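Local coordinates for protein 7beta-hydroxysteroid dehydrogenase (Collinsella aerofaciens, PDB 5FYD) that reduces the 7-oxo group of 7-oxolithocholate with NADPH to give ursodeoxycholate, acting as a homodimeric 7beta-hydroxysteroid dehydrogenase of the short-chain dehydrogenase/reductase family, at residues T103-E106 against K107-A110; N247-E250 against D251-I254. All coordinates share one frame; numbering follows the deposited sequence.

Interaction 1 (T103-E106 against K107-A110); sequences TPWE and KHEA
Trp105 and Glu109 meet one helical turn apart, the indole nitrogen donating to the carboxylate: Trp105 NE1 lies 2.8 Å from Glu109 OE1, with an N-H...O angle of 155°. The oxygen sits at the indole edge, close to the ring plane, and offers its anti lone pair, the one turned away from OE2. The indole and carboxylate planes are steeply inclined, 74° apart. With CG of Trp105 anti to its own nitrogen (chi1 180°), the indole lies forward along the helix, and one face settles over the residues of the following turn. His108 CB comes up beneath that face toward the rim, 4.0 Å from the centroid of the six-membered ring, a CH-pi contact. The bond at the indole edge limits how far the ring can turn.

All this happens in the first turn of helix 105-132, part of the helical layer flanking the parallel sheet of the Rossmann-type SDR fold, with Pro104 at the N-cap position. Pro104 O accepts from His108 N at 3.2 Å, and more weakly from Lys107 N. The i to i+4 pattern continues with Glu109 N to Trp105 O, 2.8 Å, and Ala110 N to Glu106 O, 3.0 Å.

Ahead of the helix, Thr103 reaches forward to the His108 imidazole. Its CG2, anti to the backbone nitrogen, stands over the centre of the ring, 3.7 Å from the centroid. His108 NE2 is hydrogen-bonded to Ile100 O, a second hold on the imidazole from the preceding loop. The same methyl also touches Lys107, with Thr103 CG2 3.8 Å from Lys107 CB.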
loop_
_atom_site.group_PDB
_atom_site.type_symbol
_atom_site.label_atom_id
_atom_site.label_comp_id
_atom_site.label_asym_id
_atom_site.label_seq_id
_atom_site.Cartn_x
_atom_site.Cartn_y
_atom_site.Cartn_z
ATOM N N THR A 103 -19.027 -2.608 -0.819
ATOM C CA THR A 103 -18.509 -1.626 0.105
ATOM C C THR A 103 -19.696 -1.119 0.920
ATOM O O THR A 103 -20.666 -0.623 0.341
ATOM C CB THR A 103 -17.841 -0.501 -0.701
ATOM O OG1 THR A 103 -16.709 -1.048 -1.377
ATOM C CG2 THR A 103 -17.380 0.658 0.192
ATOM N N PRO A 104 -19.632 -1.217 2.256
ATOM C CA PRO A 104 -20.774 -0.826 3.098
ATOM C C PRO A 104 -20.997 0.675 3.017
ATOM O O PRO A 104 -20.042 1.421 2.706
ATOM C CB PRO A 104 -20.352 -1.259 4.506
ATOM C CG PRO A 104 -18.886 -1.397 4.466
ATOM C CD PRO A 104 -18.487 -1.706 3.060
ATOM N N TRP A 105 -22.239 1.113 3.219
ATOM C CA TRP A 105 -22.558 2.526 3.132
ATOM C C TRP A 105 -21.664 3.393 4.027
ATOM O O TRP A 105 -21.233 4.464 3.583
ATOM C CB TRP A 105 -24.063 2.855 3.349
ATOM C CG TRP A 105 -24.211 4.290 3.236
ATOM C CD1 TRP A 105 -24.318 5.184 4.247
ATOM C CD2 TRP A 105 -24.066 5.037 2.045
ATOM N NE1 TRP A 105 -24.275 6.460 3.756
ATOM C CE2 TRP A 105 -24.120 6.392 2.392
ATOM C CE3 TRP A 105 -23.905 4.686 0.709
ATOM C CZ2 TRP A 105 -24.013 7.414 1.436
ATOM C CZ3 TRP A 105 -23.811 5.694 -0.236
ATOM C CH2 TRP A 105 -23.843 7.029 0.133
ATOM N N GLU A 106 -21.403 2.951 5.268
ATOM C CA GLU A 106 -20.556 3.722 6.189
ATOM C C GLU A 106 -19.221 4.107 5.522
ATOM O O GLU A 106 -18.765 5.224 5.684
ATOM C CB GLU A 106 -20.322 2.949 7.509
ATOM C CG GLU A 106 -19.457 1.702 7.339
ATOM C CD GLU A 106 -19.263 0.884 8.595
ATOM O OE1 GLU A 106 -18.976 1.488 9.660
ATOM O OE2 GLU A 106 -19.364 -0.374 8.502
ATOM N N LYS A 107 -18.629 3.185 4.751
ATOM C CA LYS A 107 -17.363 3.438 4.043
ATOM C C LYS A 107 -17.562 4.367 2.852
ATOM O O LYS A 107 -16.748 5.246 2.618
ATOM C CB LYS A 107 -16.693 2.129 3.610
ATOM C CG LYS A 107 -15.303 2.282 2.971
ATOM C CD LYS A 107 -14.262 2.806 3.971
ATOM C CE LYS A 107 -12.869 2.248 3.726
ATOM N NZ LYS A 107 -12.000 2.371 4.929
ATOM N N HIS A 108 -18.636 4.177 2.094
ATOM C CA HIS A 108 -18.993 5.135 1.042
ATOM C C HIS A 108 -19.143 6.554 1.578
ATOM O O HIS A 108 -18.687 7.516 0.963
ATOM C CB HIS A 108 -20.270 4.730 0.306
ATOM C CG HIS A 108 -20.086 3.609 -0.674
ATOM N ND1 HIS A 108 -19.269 3.705 -1.776
ATOM C CD2 HIS A 108 -20.639 2.374 -0.730
ATOM C CE1 HIS A 108 -19.315 2.579 -2.461
ATOM N NE2 HIS A 108 -20.170 1.771 -1.867
ATOM N N GLU A 109 -19.775 6.675 2.740
ATOM C CA GLU A 109 -19.982 7.990 3.302
ATOM C C GLU A 109 -18.659 8.585 3.772
ATOM O O GLU A 109 -18.444 9.791 3.642
ATOM C CB GLU A 109 -21.031 7.981 4.416
ATOM C CG GLU A 109 -21.387 9.396 4.852
ATOM C CD GLU A 109 -22.777 9.564 5.441
ATOM O OE1 GLU A 109 -23.732 8.889 5.017
ATOM O OE2 GLU A 109 -22.908 10.423 6.320
ATOM N N ALA A 110 -17.778 7.744 4.310
ATOM C CA ALA A 110 -16.447 8.192 4.706
ATOM C C ALA A 110 -15.726 8.774 3.486
ATOM O O ALA A 110 -15.114 9.829 3.566
ATOM C CB ALA A 110 -15.634 7.056 5.308
#

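Interaction 2 (N247-E250 against D251-I254); sequences NHTE and DEYI
A capping box opens helix 250-258, in the C-terminal region that the enzyme needs for activity: Thr249 is the N-cap, and Glu252 three residues on returns the bond. Thr249 OG1 accepts from Glu252 N at 3.1 Å, and Glu252 OE2 takes Thr249 N at 2.9 Å. The threonine hydroxyl lies between its own nitrogen and carbonyl carbon (chi1 62°), which turns it toward the first turn of the helix.

The other carboxylate oxygen works one residue further back, on His248, the first residue to leave helix 235-247. His248 ND1 donates to Glu252 OE1 over 2.8 Å in a nearly straight bond of 177°, with the oxygen in the imidazole plane. Both donors approach from above the carboxylate plane, which stands 63° from the ring. With an alanine in place of Glu252, Thr249 N and His248 ND1 would probably lose their acceptor and the imidazole would be freer to turn, although its ring also meets that of Trp244.

Tyr253 leads away from the cap to stack on Trp244, near the NADP-binding Ser240. Farther along, Ile254 N bonds Glu250 O at 3.0 Å, and the Ile254 CD1 methyl rests 3.9 Å from Glu250 CG.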
loop_
_atom_site.group_PDB
_atom_site.type_symbol
_atom_site.label_atom_id
_atom_site.label_comp_id
_atom_site.label_asym_id
_atom_site.label_seq_id
_atom_site.Cartn_x
_atom_site.Cartn_y
_atom_site.Cartn_z
ATOM N N ASN A 247 -7.056 8.667 -29.191
ATOM C CA ASN A 247 -6.974 7.457 -30.022
ATOM C C ASN A 247 -7.833 6.284 -29.584
ATOM O O ASN A 247 -7.785 5.224 -30.210
ATOM C CB ASN A 247 -5.515 7.010 -30.104
ATOM C CG ASN A 247 -4.618 8.092 -30.658
ATOM O OD1 ASN A 247 -5.016 8.822 -31.556
ATOM N ND2 ASN A 247 -3.428 8.213 -30.121
ATOM N N HIS A 248 -8.605 6.440 -28.508
ATOM C CA HIS A 248 -9.402 5.340 -27.987
ATOM C C HIS A 248 -10.752 5.851 -27.573
ATOM O O HIS A 248 -10.919 7.035 -27.295
ATOM C CB HIS A 248 -8.707 4.696 -26.781
ATOM C CG HIS A 248 -7.371 4.121 -27.110
ATOM N ND1 HIS A 248 -7.213 2.829 -27.559
ATOM C CD2 HIS A 248 -6.134 4.674 -27.108
ATOM C CE1 HIS A 248 -5.932 2.596 -27.783
ATOM N NE2 HIS A 248 -5.258 3.703 -27.532
ATOM N N THR A 249 -11.720 4.954 -27.522
ATOM C CA THR A 249 -13.034 5.319 -27.024
ATOM C C THR A 249 -12.937 5.427 -25.508
ATOM O O THR A 249 -11.999 4.922 -24.888
ATOM C CB THR A 249 -14.092 4.263 -27.367
ATOM O OG1 THR A 249 -13.745 3.027 -26.731
ATOM C CG2 THR A 249 -14.188 4.088 -28.888
ATOM N N GLU A 250 -13.937 6.065 -24.916
ATOM C CA GLU A 250 -14.042 6.100 -23.463
ATOM C C GLU A 250 -14.107 4.692 -22.889
ATOM O O GLU A 250 -13.449 4.400 -21.894
ATOM C CB GLU A 250 -15.263 6.918 -23.032
ATOM C CG GLU A 250 -15.405 7.131 -21.534
ATOM C CD GLU A 250 -14.429 8.110 -20.905
ATOM O OE1 GLU A 250 -13.426 8.485 -21.554
ATOM O OE2 GLU A 250 -14.684 8.518 -19.723
ATOM N N ASP A 251 -14.913 3.832 -23.508
ATOM C CA ASP A 251 -15.039 2.450 -23.053
ATOM C C ASP A 251 -13.711 1.694 -23.019
ATOM O O ASP A 251 -13.454 0.925 -22.088
ATOM C CB ASP A 251 -16.042 1.699 -23.932
ATOM C CG ASP A 251 -17.484 2.031 -23.606
ATOM O OD1 ASP A 251 -17.771 2.966 -22.828
ATOM O OD2 ASP A 251 -18.361 1.328 -24.147
ATOM N N GLU A 252 -12.858 1.907 -24.027
ATOM C CA GLU A 252 -11.562 1.242 -24.042
ATOM C C GLU A 252 -10.717 1.620 -22.842
ATOM O O GLU A 252 -10.018 0.796 -22.283
ATOM C CB GLU A 252 -10.783 1.595 -25.315
ATOM C CG GLU A 252 -11.230 0.877 -26.577
ATOM C CD GLU A 252 -10.393 1.389 -27.728
ATOM O OE1 GLU A 252 -9.243 0.928 -27.869
ATOM O OE2 GLU A 252 -10.787 2.340 -28.384
ATOM N N TYR A 253 -10.773 2.894 -22.467
ATOM C CA TYR A 253 -9.995 3.420 -21.350
ATOM C C TYR A 253 -10.511 2.833 -20.035
ATOM O O TYR A 253 -9.728 2.376 -19.198
ATOM C CB TYR A 253 -10.093 4.942 -21.346
ATOM C CG TYR A 253 -9.041 5.705 -20.567
ATOM C CD1 TYR A 253 -7.963 5.077 -19.918
ATOM C CD2 TYR A 253 -9.119 7.080 -20.507
ATOM C CE1 TYR A 253 -7.018 5.829 -19.241
ATOM C CE2 TYR A 253 -8.189 7.828 -19.828
ATOM C CZ TYR A 253 -7.140 7.211 -19.209
ATOM O OH TYR A 253 -6.216 8.017 -18.561
ATOM N N ILE A 254 -11.824 2.815 -19.875
ATOM C CA ILE A 254 -12.452 2.233 -18.675
ATOM C C ILE A 254 -12.076 0.756 -18.563
ATOM O O ILE A 254 -11.653 0.278 -17.503
ATOM C CB ILE A 254 -13.998 2.352 -18.740
ATOM C CG1 ILE A 254 -14.407 3.830 -18.712
ATOM C CG2 ILE A 254 -14.672 1.560 -17.613
ATOM C CD1 ILE A 254 -15.824 4.053 -19.203
#

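How the interactions relate
Both interactions lie at the surface and at the N-terminal end of a helix, but their centres are 29 Å apart and their nearest atoms about 16 Å. Interaction 1 starts the long helix 105-132 beside the sheet; interaction 2 joins helix 235-247 to the short C-terminal helix 250-258. In the first, the N-cap is a proline, and aromatic faces with aliphatic groups over them supply much of the side-chain contact. In the second, the cap is made by polar side chains, and one carboxylate serves two residues. A glutamate accepts from an aromatic nitrogen in each, within the helix in 103-110 but across its start in 247-254.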